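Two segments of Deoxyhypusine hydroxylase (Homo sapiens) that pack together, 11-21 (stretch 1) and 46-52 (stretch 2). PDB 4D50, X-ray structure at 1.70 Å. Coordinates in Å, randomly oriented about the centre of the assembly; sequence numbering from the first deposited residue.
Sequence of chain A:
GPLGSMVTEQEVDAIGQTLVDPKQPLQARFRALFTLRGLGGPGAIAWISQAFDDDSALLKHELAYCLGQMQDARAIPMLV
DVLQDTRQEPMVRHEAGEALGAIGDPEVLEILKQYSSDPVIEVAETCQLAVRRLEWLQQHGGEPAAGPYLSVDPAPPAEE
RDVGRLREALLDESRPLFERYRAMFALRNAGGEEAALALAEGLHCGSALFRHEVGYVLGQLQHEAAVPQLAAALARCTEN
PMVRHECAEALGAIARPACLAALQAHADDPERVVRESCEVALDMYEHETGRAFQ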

ATOM      1  N   GLU A  11     -17.893   3.202  19.510  1.00 24.05           N
ATOM      2  CA  GLU A  11     -17.250   2.050  18.851  1.00 24.38           C
ATOM      3  C   GLU A  11     -15.864   2.453  18.323  1.00 23.33           C
ATOM      4  O   GLU A  11     -14.847   1.705  18.425  1.00 19.24           O
ATOM      5  CB  GLU A  11     -18.117   1.499  17.725  1.00 24.88           C
ATOM      6  CG  GLU A  11     -19.366   0.776  18.200  1.00 27.69           C
ATOM      7  CD  GLU A  11     -19.010  -0.231  19.293  1.00 33.08           C
ATOM      8  OE1 GLU A  11     -18.125  -1.083  19.046  1.00 30.52           O
ATOM      9  OE2 GLU A  11     -19.575  -0.121  20.405  1.00 40.13           O
ATOM     10  N   VAL A  12     -15.793   3.640  17.757  1.00 20.98           N
ATOM     11  CA  VAL A  12     -14.487   4.204  17.407  1.00 21.07           C
ATOM     12  C   VAL A  12     -13.424   4.211  18.543  1.00 23.17           C
ATOM     13  O   VAL A  12     -12.244   3.905  18.328  1.00 23.29           O
ATOM     14  CB  VAL A  12     -14.643   5.619  16.794  1.00 20.92           C
ATOM     15  CG1 VAL A  12     -13.300   6.322  16.657  1.00 23.10           C
ATOM     16  CG2 VAL A  12     -15.313   5.554  15.427  1.00 19.41           C
ATOM     17  N   ASP A  13     -13.810   4.606  19.750  1.00 23.80           N
ATOM     18  CA  ASP A  13     -12.852   4.732  20.846  1.00 22.56           C
ATOM     19  C   ASP A  13     -12.427   3.380  21.342  1.00 19.93           C
ATOM     20  O   ASP A  13     -11.263   3.144  21.678  1.00 22.00           O
ATOM     21  CB  ASP A  13     -13.487   5.539  21.977  1.00 25.77           C
ATOM     22  CG  ASP A  13     -13.688   6.971  21.592  1.00 28.93           C
ATOM     23  OD1 ASP A  13     -13.036   7.435  20.608  1.00 29.96           O
ATOM     24  OD2 ASP A  13     -14.519   7.655  22.258  1.00 31.28           O
ATOM     25  N   ALA A  14     -13.363   2.458  21.303  1.00 19.28           N
ATOM     26  CA  ALA A  14     -13.135   1.061  21.674  1.00 18.22           C
ATOM     27  C   ALA A  14     -12.174   0.378  20.732  1.00 18.82           C
ATOM     28  O   ALA A  14     -11.225  -0.279  21.185  1.00 20.73           O
ATOM     29  CB  ALA A  14     -14.444   0.315  21.658  1.00 19.42           C
ATOM     30  N   ILE A  15     -12.442   0.522  19.433  1.00 17.48           N
ATOM     31  CA  ILE A  15     -11.570  -0.030  18.397  1.00 17.49           C
ATOM     32  C   ILE A  15     -10.186   0.629  18.456  1.00 15.76           C
ATOM     33  O   ILE A  15      -9.135  -0.043  18.328  1.00 19.21           O
ATOM     34  CB  ILE A  15     -12.226   0.124  17.001  1.00 18.40           C
ATOM     35  CG1 ILE A  15     -13.503  -0.724  16.960  1.00 17.61           C
ATOM     36  CG2 ILE A  15     -11.267  -0.285  15.860  1.00 18.57           C
ATOM     37  CD1 ILE A  15     -14.530  -0.247  15.953  1.00 20.12           C
ATOM     38  N   GLY A  16     -10.183   1.930  18.542  1.00 17.61           N
ATOM     39  CA  GLY A  16      -8.983   2.697  18.773  1.00 16.21           C
ATOM     40  C   GLY A  16      -8.106   2.184  19.908  1.00 17.64           C
ATOM     41  O   GLY A  16      -6.862   2.093  19.759  1.00 15.19           O
ATOM     42  N   GLN A  17      -8.714   1.897  21.055  1.00 19.20           N
ATOM     43  CA  GLN A  17      -7.913   1.345  22.163  1.00 21.65           C
ATOM     44  C   GLN A  17      -7.250   0.057  21.747  1.00 19.90           C
ATOM     45  O   GLN A  17      -6.134  -0.203  22.187  1.00 23.27           O
ATOM     46  CB  GLN A  17      -8.746   1.199  23.452  1.00 24.81           C
ATOM     47  CG  GLN A  17      -8.734   2.508  24.228  1.00 29.50           C
ATOM     48  CD  GLN A  17      -9.983   2.777  25.054  1.00 34.86           C
ATOM     49  OE1 GLN A  17     -10.971   2.052  25.000  1.00 34.37           O
ATOM     50  NE2 GLN A  17      -9.921   3.845  25.844  1.00 38.58           N
ATOM     51  N   THR A  18      -7.923  -0.748  20.935  1.00 18.25           N
ATOM     52  CA  THR A  18      -7.382  -2.063  20.481  1.00 17.09           C
ATOM     53  C   THR A  18      -6.155  -1.819  19.577  1.00 17.28           C
ATOM     54  O   THR A  18      -5.126  -2.319  19.849  1.00 15.29           O
ATOM     55  CB  THR A  18      -8.394  -2.846  19.739  1.00 17.88           C
ATOM     56  OG1 THR A  18      -9.490  -3.139  20.610  1.00 17.30           O
ATOM     57  CG2 THR A  18      -7.841  -4.127  19.205  1.00 15.87           C
ATOM     58  N   LEU A  19      -6.305  -0.957  18.582  1.00 14.26           N
ATOM     59  CA  LEU A  19      -5.203  -0.508  17.784  1.00 13.25           C
ATOM     60  C   LEU A  19      -3.923  -0.046  18.493  1.00 15.30           C
ATOM     61  O   LEU A  19      -2.844  -0.401  18.084  1.00 15.17           O
ATOM     62  CB  LEU A  19      -5.669   0.603  16.817  1.00 12.04           C
ATOM     63  CG  LEU A  19      -4.577   1.076  15.857  1.00 11.68           C
ATOM     64  CD1 LEU A  19      -3.996  -0.014  14.982  1.00 12.69           C
ATOM     65  CD2 LEU A  19      -5.206   2.225  15.018  1.00 10.66           C
ATOM     66  N   VAL A  20      -4.046   0.795  19.534  1.00 15.40           N
ATOM     67  CA  VAL A  20      -2.871   1.439  20.133  1.00 15.44           C
ATOM     68  C   VAL A  20      -2.234   0.563  21.235  1.00 17.73           C
ATOM     69  O   VAL A  20      -1.138   0.880  21.706  1.00 18.86           O
ATOM     70  CB  VAL A  20      -3.119   2.838  20.685  1.00 16.21           C
ATOM     71  CG1 VAL A  20      -3.657   3.784  19.585  1.00 16.03           C
ATOM     72  CG2 VAL A  20      -4.047   2.818  21.909  1.00 18.11           C
ATOM     73  N   ASP A  21      -2.890  -0.516  21.580  1.00 17.67           N
ATOM     74  CA  ASP A  21      -2.426  -1.433  22.654  1.00 21.31           C
ATOM     75  C   ASP A  21      -1.373  -2.382  22.120  1.00 21.97           C
ATOM     76  O   ASP A  21      -1.714  -3.310  21.374  1.00 23.40           O
ATOM     77  CB  ASP A  21      -3.598  -2.248  23.125  1.00 20.14           C
ATOM     78  CG  ASP A  21      -3.294  -3.081  24.377  1.00 21.47           C
ATOM     79  OD1 ASP A  21      -2.131  -3.154  24.761  1.00 19.80           O
ATOM     80  OD2 ASP A  21      -4.252  -3.651  24.911  1.00 20.39           O
ATOM     81  N   ALA A  46      -7.371  10.384  14.832  1.00 13.43           N
ATOM     82  CA  ALA A  46      -6.547  10.543  16.021  1.00 12.48           C
ATOM     83  C   ALA A  46      -5.997   9.257  16.599  1.00 12.64           C
ATOM     84  O   ALA A  46      -4.842   9.221  16.983  1.00 13.54           O
ATOM     85  CB  ALA A  46      -7.314  11.309  17.100  1.00 13.14           C
ATOM     86  N   TRP A  47      -6.802   8.230  16.652  1.00 12.59           N
ATOM     87  CA  TRP A  47      -6.392   6.953  17.161  1.00 14.47           C
ATOM     88  C   TRP A  47      -5.341   6.311  16.203  1.00 12.54           C
ATOM     89  O   TRP A  47      -4.400   5.708  16.643  1.00 11.69           O
ATOM     90  CB  TRP A  47      -7.582   6.019  17.302  1.00 17.76           C
ATOM     91  CG  TRP A  47      -8.510   6.273  18.460  1.00 18.75           C
ATOM     92  CD1 TRP A  47      -9.822   6.668  18.392  1.00 20.73           C
ATOM     93  CD2 TRP A  47      -8.226   6.068  19.850  1.00 21.87           C
ATOM     94  NE1 TRP A  47     -10.370   6.737  19.651  1.00 22.05           N
ATOM     95  CE2 TRP A  47      -9.407   6.414  20.575  1.00 22.99           C
ATOM     96  CE3 TRP A  47      -7.089   5.679  20.554  1.00 22.87           C
ATOM     97  CZ2 TRP A  47      -9.478   6.339  21.963  1.00 23.58           C
ATOM     98  CZ3 TRP A  47      -7.156   5.599  21.955  1.00 25.57           C
ATOM     99  CH2 TRP A  47      -8.339   5.952  22.643  1.00 25.11           C
ATOM    100  N   ILE A  48      -5.527   6.479  14.910  1.00 12.28           N
ATOM    101  CA  ILE A  48      -4.590   5.892  13.896  1.00 11.28           C
ATOM    102  C   ILE A  48      -3.246   6.615  14.059  1.00 12.50           C
ATOM    103  O   ILE A  48      -2.176   6.031  13.971  1.00 10.88           O
ATOM    104  CB  ILE A  48      -5.122   6.049  12.462  1.00 11.32           C
ATOM    105  CG1 ILE A  48      -6.372   5.157  12.220  1.00 10.78           C
ATOM    106  CG2 ILE A  48      -4.089   5.709  11.395  1.00 10.00           C
ATOM    107  CD1 ILE A  48      -7.022   5.374  10.901  1.00 10.67           C
ATOM    108  N   SER A  49      -3.345   7.933  14.310  1.00 11.76           N
ATOM    109  CA  SER A  49      -2.207   8.811  14.396  1.00 13.97           C
ATOM    110  C   SER A  49      -1.414   8.515  15.636  1.00 15.23           C
ATOM    111  O   SER A  49      -0.180   8.529  15.591  1.00 15.95           O
ATOM    112  CB  SER A  49      -2.697  10.282  14.438  1.00 13.48           C
ATOM    113  OG  SER A  49      -3.202  10.682  13.139  1.00 13.47           O
ATOM    114  N   GLN A  50      -2.130   8.179  16.703  1.00 14.54           N
ATOM    115  CA  GLN A  50      -1.506   7.778  17.958  1.00 16.47           C
ATOM    116  C   GLN A  50      -0.643   6.525  17.804  1.00 16.32           C
ATOM    117  O   GLN A  50       0.397   6.416  18.428  1.00 15.74           O
ATOM    118  CB  GLN A  50      -2.556   7.645  19.075  1.00 18.99           C
ATOM    119  CG  GLN A  50      -2.019   7.420  20.498  1.00 21.30           C
ATOM    120  CD  GLN A  50      -3.150   7.269  21.531  1.00 23.87           C
ATOM    121  OE1 GLN A  50      -4.158   7.923  21.434  1.00 24.50           O
ATOM    122  NE2 GLN A  50      -3.018   6.306  22.444  1.00 27.02           N
ATOM    123  N   ALA A  51      -1.054   5.604  16.960  1.00 15.72           N
ATOM    124  CA  ALA A  51      -0.257   4.363  16.730  1.00 16.98           C
ATOM    125  C   ALA A  51       1.077   4.520  16.032  1.00 18.79           C
ATOM    126  O   ALA A  51       1.859   3.535  15.982  1.00 19.38           O
ATOM    127  CB  ALA A  51      -1.119   3.329  16.022  1.00 17.20           C
ATOM    128  N   PHE A  52       1.415   5.688  15.472  1.00 17.89           N
ATOM    129  CA  PHE A  52       2.770   5.874  14.919  1.00 20.70           C
ATOM    130  C   PHE A  52       3.935   5.694  15.935  1.00 22.37           C
ATOM    131  O   PHE A  52       5.118   5.766  15.527  1.00 26.25           O
ATOM    132  CB  PHE A  52       2.902   7.206  14.164  1.00 19.55           C
ATOM    133  CG  PHE A  52       2.298   7.167  12.773  1.00 16.85           C
ATOM    134  CD1 PHE A  52       2.888   6.418  11.736  1.00 16.12           C
ATOM    135  CD2 PHE A  52       1.121   7.845  12.499  1.00 16.88           C
ATOM    136  CE1 PHE A  52       2.281   6.386  10.472  1.00 16.20           C
ATOM    137  CE2 PHE A  52       0.537   7.851  11.215  1.00 16.34           C
ATOM    138  CZ  PHE A  52       1.129   7.111  10.192  1.00 14.49           C
TER

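The centre of this contact is the indole of Trp-47, which lies on the backbone of Gly-16. Gly-16 CA sits 3.6 Å from Trp-47 CD2 and makes a CH-pi contact over the face of the five-membered ring. The fit depends on the missing side chain: an ideal CB on Gly-16 would fall 2.4 Å from Trp-47 CG, a clash. The helices are close here, with Gly-16 CA and Trp-47 CA 5.2 Å apart. Their axes run nearly parallel, at 8°, and approach to 9.0 Å.

Trp-47 acts as a knob in a hole formed by Asp-13, Gly-16, Gln-17 and Val-20. Val-20 CG1 meets the ring edge, 4.0 Å from Trp-47 CE3. One turn beyond Gly-16, Val-20 lies beside Ala-51. Leu-19 extends this apolar patch, with its CG 4.1 Å from Ala-51 CB and its CD2 4.2 Å from Ile-48 CG1. Val-12 CG1 adds a contact of 3.9 Å to Trp-47 CD1.

The polar edge holds one hydrogen bond between the stretches. Trp-47 NE1 donates to Asp-13 OD1 at 2.9 Å, and the 169° angle is almost straight. Asp-13 OD1 lies near the ring plane, where the indole N-H points. The bond thus satisfies the indole's single polar group.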